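Local structure of cellulose 1,4-beta-cellobiosidase (Clostridium thermocellum, 3ZQX) at residues F54-P68 against D75-K87. The protein is the family 3b carbohydrate-binding module of a cellulosomal cellobiohydrolase, a beta-sandwich domain of a family that typically binds cellulose. The protein carries 1 engineered substitution. Numbering follows the deposited sequence.
Sequences FICYYTPIGSGNLIP and DEHYLQLEFKDVK
With CG trans to the backbone N (chi1 169°), the Phe54 ring reaches across to Leu81, whose CD2, in the conformer described here, one of two, sits over one ring face, 3.8 Å from the ring centroid, in a CH-pi contact. In this conformer Leu81 CG lies opposite its carbonyl carbon (chi1 -66°), an orientation from which CD2 also meets Pro68 CB. The Leu79 and Phe54 side chains cross at about a right angle, with Leu79 CD1 3.8 Å from Phe54 CD1. Farther along, Leu66 and Phe83 run side by side, Leu66 CD2 lying 3.5 Å from Phe83 CE2, while the Ile61 side chain crosses that of Phe83, its CD1 against CD2 and CE2. Leu66, Pro68, Leu81 and Phe83 share the inner face of an antiparallel hairpin formed by strands 66-71 and 78-83, at one border of a five-stranded sheet; Phe54, from strand 52-55 of the facing sheet, meets this face across the core of the beta sandwich. Ile67 and Glu82 form the hydrogen-bonded pair, Ile67 N to Glu82 O 2.8 Å and Glu82 N to Ile67 O 2.9 Å; on the other face a water joins Ile67 O to Glu82 OE1. Beyond the strand, Lys84 N donates to Asn65 O, and the extended Lys84 chain carries NZ to Gly64 O (3.1 Å). Asn65 ND2 gives a nearly straight bond to Ile61 O (2.7 Å, 174°), which lies in the Asn65 amide plane, tying down the turn Thr59 to Gly62, while Val86 CG2 packs against Asn65 CG.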
loop_
_atom_site.group_PDB
_atom_site.type_symbol
_atom_site.label_atom_id
_atom_site.label_comp_id
_atom_site.label_asym_id
_atom_site.label_seq_id
_atom_site.Cartn_x
_atom_site.Cartn_y
_atom_site.Cartn_z
ATOM N N PHE A 54 -7.276 2.040 -8.386
ATOM C CA PHE A 54 -6.957 2.529 -7.050
ATOM C C PHE A 54 -7.690 3.838 -6.809
ATOM O O PHE A 54 -7.725 4.700 -7.693
ATOM C CB PHE A 54 -5.454 2.788 -6.959
ATOM C CG PHE A 54 -5.037 3.539 -5.720
ATOM C CD1 PHE A 54 -4.729 2.859 -4.563
ATOM C CD2 PHE A 54 -4.943 4.924 -5.717
ATOM C CE1 PHE A 54 -4.342 3.537 -3.417
ATOM C CE2 PHE A 54 -4.556 5.607 -4.578
ATOM C CZ PHE A 54 -4.255 4.913 -3.430
ATOM N N ILE A 55 -8.258 3.999 -5.615
ATOM C CA ILE A 55 -8.854 5.270 -5.232
ATOM C C ILE A 55 -8.477 5.599 -3.796
ATOM O O ILE A 55 -8.572 4.744 -2.902
ATOM C CB ILE A 55 -10.387 5.263 -5.360
ATOM C CG1 ILE A 55 -10.842 4.746 -6.729
ATOM C CG2 ILE A 55 -10.937 6.663 -5.111
ATOM C CD1 ILE A 55 -11.005 3.243 -6.807
ATOM N N CYS A 56 -8.030 6.835 -3.585
ATOM C CA CYS A 56 -7.731 7.351 -2.251
ATOM C C CYS A 56 -8.686 8.493 -1.932
ATOM O O CYS A 56 -8.608 9.561 -2.546
ATOM C CB CYS A 56 -6.300 7.870 -2.179
ATOM S SG CYS A 56 -5.936 8.734 -0.641
ATOM N N TYR A 57 -9.576 8.273 -0.973
ATOM C CA TYR A 57 -10.553 9.289 -0.602
ATOM C C TYR A 57 -9.969 10.375 0.280
ATOM O O TYR A 57 -10.532 11.466 0.340
ATOM C CB TYR A 57 -11.800 8.660 0.049
ATOM C CG TYR A 57 -12.588 7.832 -0.936
ATOM C CD1 TYR A 57 -13.211 8.432 -2.015
ATOM C CD2 TYR A 57 -12.679 6.455 -0.816
ATOM C CE1 TYR A 57 -13.913 7.696 -2.936
ATOM C CE2 TYR A 57 -13.384 5.705 -1.744
ATOM C CZ TYR A 57 -13.998 6.332 -2.800
ATOM O OH TYR A 57 -14.689 5.584 -3.729
ATOM N N TYR A 58 -8.933 10.067 1.058
ATOM C CA TYR A 58 -8.225 11.115 1.772
ATOM C C TYR A 58 -6.793 10.737 2.083
ATOM O O TYR A 58 -6.532 9.609 2.482
ATOM C CB TYR A 58 -8.960 11.420 3.074
ATOM C CG TYR A 58 -8.214 12.407 3.930
ATOM C CD1 TYR A 58 -8.126 13.742 3.560
ATOM C CD2 TYR A 58 -7.571 12.001 5.091
ATOM C CE1 TYR A 58 -7.429 14.653 4.334
ATOM C CE2 TYR A 58 -6.875 12.903 5.870
ATOM C CZ TYR A 58 -6.805 14.222 5.483
ATOM O OH TYR A 58 -6.114 15.124 6.256
ATOM N N THR A 59 -5.875 11.687 1.940
ATOM C CA THR A 59 -4.590 11.613 2.616
ATOM C C THR A 59 -4.081 13.035 2.867
ATOM O O THR A 59 -4.286 13.903 2.024
ATOM C CB THR A 59 -3.569 10.779 1.814
ATOM O OG1 THR A 59 -2.337 10.714 2.537
ATOM C CG2 THR A 59 -3.303 11.359 0.435
ATOM N N PRO A 60 -3.370 13.274 3.983
ATOM C CA PRO A 60 -2.869 14.638 4.213
ATOM C C PRO A 60 -1.863 15.129 3.169
ATOM O O PRO A 60 -1.701 16.343 3.018
ATOM C CB PRO A 60 -2.191 14.539 5.585
ATOM C CG PRO A 60 -2.879 13.403 6.267
ATOM C CD PRO A 60 -3.189 12.413 5.165
ATOM N N ILE A 61 -1.190 14.222 2.472
ATOM C CA ILE A 61 -0.184 14.627 1.484
ATOM C C ILE A 61 -0.830 15.004 0.148
ATOM O O ILE A 61 -0.150 15.442 -0.781
ATOM C CB ILE A 61 0.917 13.543 1.279
ATOM C CG1 ILE A 61 0.338 12.256 0.677
ATOM C CG2 ILE A 61 1.640 13.260 2.591
ATOM C CD1 ILE A 61 1.396 11.255 0.256
ATOM N N GLY A 62 -2.137 14.770 0.076
ATOM C CA GLY A 62 -3.032 15.052 -1.033
ATOM C C GLY A 62 -3.100 13.841 -1.947
ATOM O O GLY A 62 -2.076 13.320 -2.388
ATOM N N SER A 63 -4.294 13.513 -2.413
ATOM C CA SER A 63 -4.461 12.283 -3.167
ATOM C C SER A 63 -3.881 12.467 -4.556
ATOM O O SER A 63 -3.451 11.501 -5.182
ATOM C CB SER A 63 -5.927 11.869 -3.228
ATOM O OG SER A 63 -6.691 12.855 -3.878
ATOM N N GLY A 64 -3.836 13.711 -5.017
ATOM C CA GLY A 64 -3.254 14.023 -6.311
ATOM C C GLY A 64 -1.749 13.827 -6.370
ATOM O O GLY A 64 -1.159 13.834 -7.450
ATOM N N ASN A 65 -1.124 13.654 -5.212
ATOM C CA ASN A 65 0.304 13.383 -5.158
ATOM C C ASN A 65 0.644 11.899 -5.157
ATOM O O ASN A 65 1.813 11.534 -5.084
ATOM C CB ASN A 65 0.928 14.098 -3.969
ATOM C CG ASN A 65 1.024 15.579 -4.207
ATOM O OD1 ASN A 65 1.432 15.999 -5.287
ATOM N ND2 ASN A 65 0.615 16.381 -3.231
ATOM N N LEU A 66 -0.382 11.051 -5.255
ATOM C CA LEU A 66 -0.188 9.612 -5.363
ATOM C C LEU A 66 -0.134 9.198 -6.827
ATOM O O LEU A 66 -0.853 9.739 -7.666
ATOM C CB LEU A 66 -1.338 8.868 -4.681
ATOM C CG LEU A 66 -1.606 9.234 -3.217
ATOM C CD1 LEU A 66 -2.822 8.503 -2.675
ATOM C CD2 LEU A 66 -0.383 8.944 -2.360
ATOM N N ILE A 67 0.715 8.221 -7.117
ATOM C CA ILE A 67 0.863 7.685 -8.465
ATOM C C ILE A 67 0.682 6.172 -8.373
ATOM O O ILE A 67 1.639 5.438 -8.121
ATOM C CB ILE A 67 2.248 8.026 -9.056
ATOM C CG1 ILE A 67 2.508 9.534 -8.991
ATOM C CG2 ILE A 67 2.353 7.526 -10.491
ATOM C CD1 ILE A 67 3.914 9.934 -9.403
ATOM N N PRO A 68 -0.562 5.695 -8.498
ATOM C CA PRO A 68 -0.827 4.260 -8.382
ATOM C C PRO A 68 -0.555 3.480 -9.655
ATOM O O PRO A 68 -0.776 3.987 -10.754
ATOM C CB PRO A 68 -2.318 4.217 -8.056
ATOM C CG PRO A 68 -2.880 5.406 -8.787
ATOM C CD PRO A 68 -1.805 6.475 -8.660
ATOM N N ASP A 75 1.213 -14.940 -7.678
ATOM C CA ASP A 75 1.433 -14.721 -6.256
ATOM C C ASP A 75 2.348 -13.535 -5.966
ATOM O O ASP A 75 2.554 -13.182 -4.802
ATOM C CB ASP A 75 1.947 -15.990 -5.577
ATOM C CG ASP A 75 0.848 -17.020 -5.370
ATOM O OD1 ASP A 75 -0.321 -16.622 -5.179
ATOM O OD2 ASP A 75 1.154 -18.231 -5.392
ATOM N N GLU A 76 2.918 -12.951 -7.018
ATOM C CA GLU A 76 3.776 -11.781 -6.911
ATOM C C GLU A 76 3.044 -10.474 -7.203
ATOM O O GLU A 76 3.663 -9.416 -7.206
ATOM C CB GLU A 76 4.965 -11.899 -7.870
ATOM C CG GLU A 76 5.946 -13.003 -7.546
ATOM C CD GLU A 76 7.027 -12.576 -6.572
ATOM O OE1 GLU A 76 6.929 -11.474 -5.992
ATOM O OE2 GLU A 76 7.981 -13.358 -6.384
ATOM N N HIS A 77 1.743 -10.529 -7.461
ATOM C CA HIS A 77 0.986 -9.367 -7.916
ATOM C C HIS A 77 0.771 -8.341 -6.798
ATOM O O HIS A 77 0.657 -8.698 -5.615
ATOM C CB HIS A 77 -0.350 -9.861 -8.472
ATOM C CG HIS A 77 -1.186 -8.786 -9.088
ATOM N ND1 HIS A 77 -2.229 -8.174 -8.429
ATOM C CD2 HIS A 77 -1.135 -8.217 -10.317
ATOM C CE1 HIS A 77 -2.771 -7.264 -9.222
ATOM N NE2 HIS A 77 -2.131 -7.273 -10.376
ATOM N N TYR A 78 0.696 -7.064 -7.166
ATOM C CA TYR A 78 0.527 -5.994 -6.184
ATOM C C TYR A 78 -0.088 -4.728 -6.764
ATOM O O TYR A 78 -0.028 -4.459 -7.972
ATOM C CB TYR A 78 1.881 -5.604 -5.535
ATOM C CG TYR A 78 2.967 -5.339 -6.567
ATOM C CD1 TYR A 78 3.089 -4.102 -7.195
ATOM C CD2 TYR A 78 3.843 -6.346 -6.950
ATOM C CE1 TYR A 78 4.054 -3.887 -8.171
ATOM C CE2 TYR A 78 4.817 -6.138 -7.919
ATOM C CZ TYR A 78 4.916 -4.907 -8.526
ATOM O OH TYR A 78 5.850 -4.655 -9.496
ATOM N N LEU A 79 -0.665 -3.952 -5.850
ATOM C CA LEU A 79 -0.803 -2.513 -5.994
ATOM C C LEU A 79 0.534 -1.869 -5.648
ATOM O O LEU A 79 1.132 -2.181 -4.614
ATOM C CB LEU A 79 -1.830 -1.981 -4.986
ATOM C CG LEU A 79 -1.847 -0.463 -4.779
ATOM C CD1 LEU A 79 -2.397 0.266 -6.001
ATOM C CD2 LEU A 79 -2.620 -0.094 -3.519
ATOM N N GLN A 80 0.986 -0.950 -6.499
ATOM C CA GLN A 80 2.151 -0.135 -6.230
ATOM C C GLN A 80 1.724 1.316 -6.065
ATOM O O GLN A 80 0.937 1.848 -6.854
ATOM C CB GLN A 80 3.148 -0.241 -7.389
ATOM C CG GLN A 80 4.323 0.713 -7.281
ATOM C CD GLN A 80 5.466 0.278 -8.167
ATOM O OE1 GLN A 80 5.988 -0.816 -8.006
ATOM N NE2 GLN A 80 5.841 1.115 -9.134
ATOM N N LEU A 81 2.235 1.955 -5.021
ATOM C CA LEU A 81 2.112 3.399 -4.898
ATOM C C LEU A 81 3.462 4.047 -5.023
ATOM O O LEU A 81 4.418 3.693 -4.313
ATOM C CB LEU A 81 1.498 3.823 -3.570
ATOM C CG LEU A 81 0.048 3.423 -3.366
ATOM C CD1 LEU A 81 -0.436 3.934 -2.026
ATOM C CD2 LEU A 81 -0.820 3.954 -4.509
ATOM N N GLU A 82 3.526 4.984 -5.954
ATOM C CA GLU A 82 4.618 5.925 -6.059
ATOM C C GLU A 82 4.036 7.304 -5.755
ATOM O O GLU A 82 2.839 7.443 -5.500
ATOM C CB GLU A 82 5.265 5.847 -7.440
ATOM C CG GLU A 82 6.082 4.577 -7.599
ATOM C CD GLU A 82 6.523 4.324 -9.010
ATOM O OE1 GLU A 82 5.651 4.037 -9.851
ATOM O OE2 GLU A 82 7.741 4.408 -9.283
ATOM N N PHE A 83 4.891 8.319 -5.764
ATOM C CA PHE A 83 4.521 9.632 -5.270
ATOM C C PHE A 83 5.177 10.709 -6.100
ATOM O O PHE A 83 6.249 10.524 -6.659
ATOM C CB PHE A 83 4.988 9.807 -3.816
ATOM C CG PHE A 83 4.476 8.733 -2.895
ATOM C CD1 PHE A 83 5.168 7.540 -2.757
ATOM C CD2 PHE A 83 3.302 8.905 -2.186
ATOM C CE1 PHE A 83 4.681 6.526 -1.938
ATOM C CE2 PHE A 83 2.812 7.900 -1.358
ATOM C CZ PHE A 83 3.506 6.715 -1.235
ATOM N N LYS A 84 4.523 11.859 -6.151
ATOM C CA LYS A 84 5.149 13.076 -6.650
ATOM C C LYS A 84 6.148 13.580 -5.610
ATOM O O LYS A 84 6.338 12.938 -4.565
ATOM C CB LYS A 84 4.078 14.118 -6.953
ATOM C CG LYS A 84 3.167 13.696 -8.096
ATOM C CD LYS A 84 2.199 14.787 -8.493
ATOM C CE LYS A 84 1.261 14.301 -9.592
ATOM N NZ LYS A 84 0.175 15.292 -9.846
ATOM N N ASP A 85 6.763 14.740 -5.862
ATOM C CA ASP A 85 7.894 15.133 -5.030
ATOM C C ASP A 85 7.282 15.891 -3.858
ATOM O O ASP A 85 7.219 17.120 -3.825
ATOM C CB ASP A 85 8.772 16.084 -5.892
ATOM C CG ASP A 85 10.033 16.566 -5.188
ATOM O OD1 ASP A 85 10.373 16.065 -4.107
ATOM O OD2 ASP A 85 10.707 17.461 -5.740
ATOM N N VAL A 86 7.075 15.119 -2.796
ATOM C CA VAL A 86 6.507 15.575 -1.538
ATOM C C VAL A 86 7.546 15.185 -0.521
ATOM O O VAL A 86 7.933 14.018 -0.440
ATOM C CB VAL A 86 5.160 14.902 -1.188
ATOM C CG1 VAL A 86 4.737 15.271 0.229
ATOM C CG2 VAL A 86 4.084 15.312 -2.184
ATOM N N LYS A 87 8.028 16.162 0.227
ATOM C CA LYS A 87 9.088 15.918 1.177
ATOM C C LYS A 87 8.530 15.251 2.427
ATOM O O LYS A 87 7.465 15.636 2.941
ATOM C CB LYS A 87 9.793 17.237 1.529
ATOM C CG LYS A 87 10.138 18.125 0.320
ATOM C CD LYS A 87 10.990 17.406 -0.717
ATOM C CE LYS A 87 11.463 18.371 -1.804
ATOM N NZ LYS A 87 12.294 17.688 -2.840
HETATM O O HOH W 1 -0.251 17.291 -7.187
HETATM O O HOH W 2 3.144 3.448 -9.369
#